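Local structure of segregation and condensation protein A (6IVH) at residues I14-V19 with Y105-L110; E36-R41 with L58-L63. The protein is an archaeal kleisin, represented here by its N-terminal domain, and probably joins Smc in a condensin that organises the chromosome. One frame throughout, in Å; residues are numbered along the deposited sequence.

Contact 1 of 2, residues I14-V19 with Y105-L110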
loop_
_atom_site.group_PDB
_atom_site.type_symbol
_atom_site.label_atom_id
_atom_site.label_comp_id
_atom_site.label_asym_id
_atom_site.label_seq_id
_atom_site.Cartn_x
_atom_site.Cartn_y
_atom_site.Cartn_z
ATOM N N ILE A 14 -6.583 5.290 -0.916
ATOM C CA ILE A 14 -6.630 4.052 -1.685
ATOM C C ILE A 14 -6.744 2.848 -0.757
ATOM O O ILE A 14 -7.504 1.909 -1.027
ATOM C CB ILE A 14 -5.401 3.952 -2.606
ATOM C CG1 ILE A 14 -5.370 5.139 -3.575
ATOM C CG2 ILE A 14 -5.402 2.631 -3.358
ATOM C CD1 ILE A 14 -4.147 5.180 -4.467
ATOM N N LEU A 15 -6.007 2.859 0.356
ATOM C CA LEU A 15 -6.040 1.720 1.268
ATOM C C LEU A 15 -7.397 1.594 1.950
ATOM O O LEU A 15 -7.923 0.483 2.089
ATOM C CB LEU A 15 -4.920 1.844 2.301
ATOM C CG LEU A 15 -3.494 1.726 1.751
ATOM C CD1 LEU A 15 -2.476 2.240 2.756
ATOM C CD2 LEU A 15 -3.193 0.281 1.366
ATOM N N LEU A 16 -7.987 2.721 2.368
ATOM C CA LEU A 16 -9.288 2.674 3.036
ATOM C C LEU A 16 -10.384 2.174 2.099
ATOM O O LEU A 16 -11.268 1.414 2.516
ATOM C CB LEU A 16 -9.659 4.051 3.594
ATOM C CG LEU A 16 -8.905 4.559 4.819
ATOM C CD1 LEU A 16 -9.344 5.963 5.189
ATOM C CD2 LEU A 16 -9.142 3.615 5.969
ATOM N N GLN A 17 -10.359 2.610 0.839
ATOM C CA GLN A 17 -11.369 2.172 -0.120
ATOM C C GLN A 17 -11.229 0.687 -0.435
ATOM O O GLN A 17 -12.220 0.024 -0.764
ATOM C CB GLN A 17 -11.268 3.012 -1.399
ATOM C CG GLN A 17 -12.364 2.735 -2.442
ATOM C CD GLN A 17 -11.985 1.656 -3.443
ATOM O OE1 GLN A 17 -10.804 1.359 -3.648
ATOM N NE2 GLN A 17 -12.991 1.065 -4.077
ATOM N N LEU A 18 -10.009 0.155 -0.358
ATOM C CA LEU A 18 -9.822 -1.288 -0.481
ATOM C C LEU A 18 -10.417 -2.013 0.717
ATOM O O LEU A 18 -11.039 -3.071 0.568
ATOM C CB LEU A 18 -8.335 -1.622 -0.624
ATOM C CG LEU A 18 -7.629 -1.210 -1.919
ATOM C CD1 LEU A 18 -6.140 -1.518 -1.836
ATOM C CD2 LEU A 18 -8.260 -1.914 -3.107
ATOM N N VAL A 19 -10.237 -1.457 1.916
ATOM C CA VAL A 19 -10.849 -2.037 3.105
ATOM C C VAL A 19 -12.364 -1.878 3.052
ATOM O O VAL A 19 -13.115 -2.833 3.282
ATOM C CB VAL A 19 -10.263 -1.393 4.373
ATOM C CG1 VAL A 19 -11.046 -1.830 5.599
ATOM C CG2 VAL A 19 -8.792 -1.743 4.516
ATOM N N TYR A 105 0.037 -8.419 7.618
ATOM C CA TYR A 105 -0.054 -7.235 8.460
ATOM C C TYR A 105 -1.498 -7.004 8.882
ATOM O O TYR A 105 -2.441 -7.481 8.246
ATOM C CB TYR A 105 0.448 -5.973 7.738
ATOM C CG TYR A 105 1.943 -5.887 7.543
ATOM C CD1 TYR A 105 2.709 -4.999 8.288
ATOM C CD2 TYR A 105 2.586 -6.678 6.602
ATOM C CE1 TYR A 105 4.074 -4.910 8.107
ATOM C CE2 TYR A 105 3.952 -6.596 6.415
ATOM C CZ TYR A 105 4.689 -5.711 7.169
ATOM O OH TYR A 105 6.050 -5.630 6.982
ATOM N N THR A 106 -1.658 -6.256 9.968
ATOM C CA THR A 106 -2.933 -5.627 10.262
ATOM C C THR A 106 -2.957 -4.243 9.619
ATOM O O THR A 106 -1.933 -3.719 9.176
ATOM C CB THR A 106 -3.170 -5.534 11.771
ATOM O OG1 THR A 106 -2.137 -4.747 12.376
ATOM C CG2 THR A 106 -3.180 -6.923 12.393
ATOM N N PHE A 107 -4.151 -3.648 9.560
ATOM C CA PHE A 107 -4.284 -2.381 8.849
ATOM C C PHE A 107 -3.526 -1.263 9.554
ATOM O O PHE A 107 -2.843 -0.466 8.901
ATOM C CB PHE A 107 -5.756 -2.013 8.684
ATOM C CG PHE A 107 -5.981 -0.855 7.757
ATOM C CD1 PHE A 107 -6.399 0.372 8.245
ATOM C CD2 PHE A 107 -5.751 -0.987 6.397
ATOM C CE1 PHE A 107 -6.599 1.439 7.391
ATOM C CE2 PHE A 107 -5.947 0.076 5.539
ATOM C CZ PHE A 107 -6.374 1.291 6.036
ATOM N N ASP A 108 -3.627 -1.187 10.884
ATOM C CA ASP A 108 -2.880 -0.166 11.612
ATOM C C ASP A 108 -1.379 -0.410 11.536
ATOM O O ASP A 108 -0.601 0.550 11.481
ATOM C CB ASP A 108 -3.340 -0.110 13.070
ATOM C CG ASP A 108 -4.795 0.295 13.210
ATOM O OD1 ASP A 108 -5.106 1.487 13.003
ATOM O OD2 ASP A 108 -5.629 -0.578 13.533
ATOM N N ASP A 109 -0.952 -1.676 11.528
ATOM C CA ASP A 109 0.474 -1.973 11.412
ATOM C C ASP A 109 1.011 -1.589 10.039
ATOM O O ASP A 109 2.094 -1.001 9.932
ATOM C CB ASP A 109 0.733 -3.453 11.696
ATOM C CG ASP A 109 0.802 -3.760 13.179
ATOM O OD1 ASP A 109 1.332 -2.919 13.938
ATOM O OD2 ASP A 109 0.333 -4.844 13.588
ATOM N N LEU A 110 0.269 -1.916 8.974
ATOM C CA LEU A 110 0.698 -1.541 7.629
ATOM C C LEU A 110 0.711 -0.025 7.468
ATOM O O LEU A 110 1.620 0.532 6.840
ATOM C CB LEU A 110 -0.215 -2.197 6.589
ATOM C CG LEU A 110 0.308 -2.478 5.174
ATOM C CD1 LEU A 110 -0.652 -3.384 4.430
ATOM C CD2 LEU A 110 0.525 -1.214 4.370
#
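Phe107 reaches from the first turn of helix 107-120 to the flank of helix 11-20 and meets Leu15, Leu16 and Val19. Its CB points at that helix. CG stands anti to the backbone N (chi1 -170°), which carries the ring outward from its own helix. The ring atoms then meet their partners in turn. Phe107 CD2 lies 3.7 Å from Val19 CG2. Phe107 CE2, one atom further out, is 3.5 Å from Val19 CG2, a methyl that comes in obliquely to the ring. Phe107 CE2 also meets Leu15 CB at 3.8 Å, near the ring plane and at the edge. At the tip, Phe107 CZ is 3.6 Å from Leu16 CD2. This methyl touches CE1 as well, and the two side chains cross at about a right angle. The contact thus joins the first and last helices of the modelled N-terminal kleisin domain, residues far apart in sequence. Ile29 of the short strand 29-30 also packs on Phe107. Just before Phe107, Thr106 is the N-cap of helix 107-120. Thr106 OG1 takes a weak capping bond from Asp109 N at 3.4 Å. Thr106 OG1 also bonds Asp109 OD2 at 2.8 Å, meeting it from above the carboxylate plane.

Contact 2 of 2, residues E36-R41 with L58-L63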
loop_
_atom_site.group_PDB
_atom_site.type_symbol
_atom_site.label_atom_id
_atom_site.label_comp_id
_atom_site.label_asym_id
_atom_site.label_seq_id
_atom_site.Cartn_x
_atom_site.Cartn_y
_atom_site.Cartn_z
ATOM N N GLU A 36 -0.675 -5.386 -5.593
ATOM C CA GLU A 36 -1.259 -5.219 -6.920
ATOM C C GLU A 36 -2.671 -4.648 -6.846
ATOM O O GLU A 36 -3.093 -3.934 -7.761
ATOM C CB GLU A 36 -1.250 -6.545 -7.684
ATOM C CG GLU A 36 -1.574 -6.416 -9.179
ATOM C CD GLU A 36 -0.585 -5.537 -9.938
ATOM O OE1 GLU A 36 0.556 -5.365 -9.459
ATOM O OE2 GLU A 36 -0.952 -5.027 -11.019
ATOM N N LYS A 37 -3.412 -4.940 -5.773
ATOM C CA LYS A 37 -4.710 -4.296 -5.582
ATOM C C LYS A 37 -4.550 -2.787 -5.437
ATOM O O LYS A 37 -5.366 -2.013 -5.954
ATOM C CB LYS A 37 -5.420 -4.878 -4.359
ATOM C CG LYS A 37 -5.751 -6.360 -4.463
ATOM C CD LYS A 37 -6.572 -6.816 -3.266
ATOM C CE LYS A 37 -6.858 -8.309 -3.317
ATOM N NZ LYS A 37 -5.648 -9.116 -3.007
ATOM N N TYR A 38 -3.500 -2.352 -4.735
ATOM C CA TYR A 38 -3.202 -0.927 -4.645
ATOM C C TYR A 38 -2.865 -0.351 -6.014
ATOM O O TYR A 38 -3.330 0.739 -6.371
ATOM C CB TYR A 38 -2.047 -0.699 -3.668
ATOM C CG TYR A 38 -1.650 0.751 -3.490
ATOM C CD1 TYR A 38 -0.707 1.345 -4.322
ATOM C CD2 TYR A 38 -2.208 1.521 -2.480
ATOM C CE1 TYR A 38 -0.342 2.668 -4.157
ATOM C CE2 TYR A 38 -1.851 2.843 -2.308
ATOM C CZ TYR A 38 -0.917 3.412 -3.148
ATOM O OH TYR A 38 -0.560 4.730 -2.975
ATOM N N ILE A 39 -2.053 -1.067 -6.793
ATOM C CA ILE A 39 -1.675 -0.584 -8.118
ATOM C C ILE A 39 -2.878 -0.597 -9.053
ATOM O O ILE A 39 -3.047 0.311 -9.878
ATOM C CB ILE A 39 -0.510 -1.423 -8.670
ATOM C CG1 ILE A 39 0.752 -1.181 -7.835
ATOM C CG2 ILE A 39 -0.269 -1.112 -10.139
ATOM C CD1 ILE A 39 1.958 -1.972 -8.299
ATOM N N GLU A 40 -3.729 -1.621 -8.943
ATOM C CA GLU A 40 -4.959 -1.654 -9.730
ATOM C C GLU A 40 -5.781 -0.394 -9.501
ATOM O O GLU A 40 -6.161 0.295 -10.454
ATOM C CB GLU A 40 -5.783 -2.897 -9.383
ATOM C CG GLU A 40 -5.240 -4.206 -9.939
ATOM C CD GLU A 40 -6.010 -5.417 -9.439
ATOM O OE1 GLU A 40 -7.181 -5.255 -9.030
ATOM O OE2 GLU A 40 -5.445 -6.533 -9.451
ATOM N N ARG A 41 -6.052 -0.071 -8.234
ATOM C CA ARG A 41 -6.839 1.118 -7.925
ATOM C C ARG A 41 -6.100 2.388 -8.321
ATOM O O ARG A 41 -6.714 3.338 -8.820
ATOM C CB ARG A 41 -7.192 1.142 -6.438
ATOM C CG ARG A 41 -7.937 2.388 -5.999
ATOM C CD ARG A 41 -9.350 2.408 -6.565
ATOM N NE ARG A 41 -10.170 3.432 -5.926
ATOM C CZ ARG A 41 -11.367 3.812 -6.359
ATOM N NH1 ARG A 41 -11.894 3.254 -7.441
ATOM N NH2 ARG A 41 -12.035 4.755 -5.710
ATOM N N LEU A 58 4.706 7.243 -4.504
ATOM C CA LEU A 58 5.843 6.650 -3.806
ATOM C C LEU A 58 5.437 5.414 -3.010
ATOM O O LEU A 58 6.231 4.474 -2.881
ATOM C CB LEU A 58 6.484 7.689 -2.884
ATOM C CG LEU A 58 7.603 7.221 -1.950
ATOM C CD1 LEU A 58 8.769 6.653 -2.741
ATOM C CD2 LEU A 58 8.060 8.366 -1.063
ATOM N N ALA A 59 4.212 5.394 -2.474
ATOM C CA ALA A 59 3.762 4.242 -1.702
ATOM C C ALA A 59 3.694 2.983 -2.555
ATOM O O ALA A 59 3.864 1.873 -2.038
ATOM C CB ALA A 59 2.399 4.535 -1.072
ATOM N N ALA A 60 3.445 3.131 -3.858
ATOM C CA ALA A 60 3.422 1.972 -4.745
ATOM C C ALA A 60 4.789 1.304 -4.807
ATOM O O ALA A 60 4.895 0.074 -4.741
ATOM C CB ALA A 60 2.960 2.389 -6.142
ATOM N N SER A 61 5.854 2.105 -4.934
ATOM C CA SER A 61 7.203 1.549 -4.960
ATOM C C SER A 61 7.537 0.857 -3.643
ATOM O O SER A 61 8.202 -0.186 -3.632
ATOM C CB SER A 61 8.220 2.651 -5.258
ATOM O OG SER A 61 7.885 3.353 -6.443
ATOM N N ILE A 62 7.077 1.423 -2.525
ATOM C CA ILE A 62 7.330 0.813 -1.225
ATOM C C ILE A 62 6.604 -0.522 -1.107
ATOM O O ILE A 62 7.179 -1.516 -0.647
ATOM C CB ILE A 62 6.926 1.780 -0.098
ATOM C CG1 ILE A 62 7.728 3.081 -0.200
ATOM C CG2 ILE A 62 7.119 1.123 1.262
ATOM C CD1 ILE A 62 7.300 4.146 0.788
ATOM N N LEU A 63 5.335 -0.569 -1.526
ATOM C CA LEU A 63 4.579 -1.815 -1.453
ATOM C C LEU A 63 5.171 -2.887 -2.357
ATOM O O LEU A 63 5.101 -4.078 -2.032
ATOM C CB LEU A 63 3.115 -1.566 -1.816
ATOM C CG LEU A 63 2.318 -0.735 -0.813
ATOM C CD1 LEU A 63 0.882 -0.552 -1.282
ATOM C CD2 LEU A 63 2.360 -1.385 0.560
#
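Tyr38 of helix 31-47 reaches across to meet Leu63, Ala60 and Ala59 of helix 54-72. The CH-pi contact comes from Leu63. Leu63 CD1 sits over one ring face, 4.0 Å from the centroid of the Tyr38 ring and 26° off the normal. The methyl is shifted toward the inner end of the ring, where Leu63 CD1 is 3.6 Å from Tyr38 CG. The two side chains cross at about a right angle. Tyr38 CG is anti to its own N (chi1 -180°), and this sends the ring across to the second helix.

The other apolar contacts are with alanines. Ala60 CB is 3.9 Å from Tyr38 CE1. Ala59 CB is 4.1 Å from Tyr38 CZ, at the far end of the ring. Tyr38 OH also comes within 3.5 Å of Ala59 CB, a van der Waals approach to the polar oxygen.

Two hydrogen bonds have partners outside the two segments. Tyr38 OH donates to the carbonyl O of Ala56, one turn before Ala60, and Thr35 OG1 donates to Leu63 O. A leucine in place of Tyr38 would probably leave the Ala56 carbonyl without its hydroxyl partner and open a gap beside Ala59.

The axes of segments 36-41 and 58-63 approach to 9.9 Å, with 156° between their N-to-C directions. This is an antiparallel helical hairpin of consecutive helices in the small, mainly helical N-terminal domain of this kleisin.

Overall arrangement
Contact 2 is the more buried. Three of its four touching residues are buried, and its centre lies about 5 Å from the centre of the chain. Contact 1 is partly buried, and its centre lies about 8 Å from that of the chain. Their centres are about 12 Å apart. No helix is shared: contact 1 pairs helices 11-20 and 107-120, and contact 2 pairs 31-47 and 54-72. Each centres on one aromatic ring, but the phenylalanine is purely apolar, whereas the tyrosine adds a hydroxyl bonded to a backbone carbonyl. The pairs touch where Ile14 CG2 comes 3.5 Å from Tyr38 CD2. Ile62 also packs on helix 107-120, so the helix pairs meet there too.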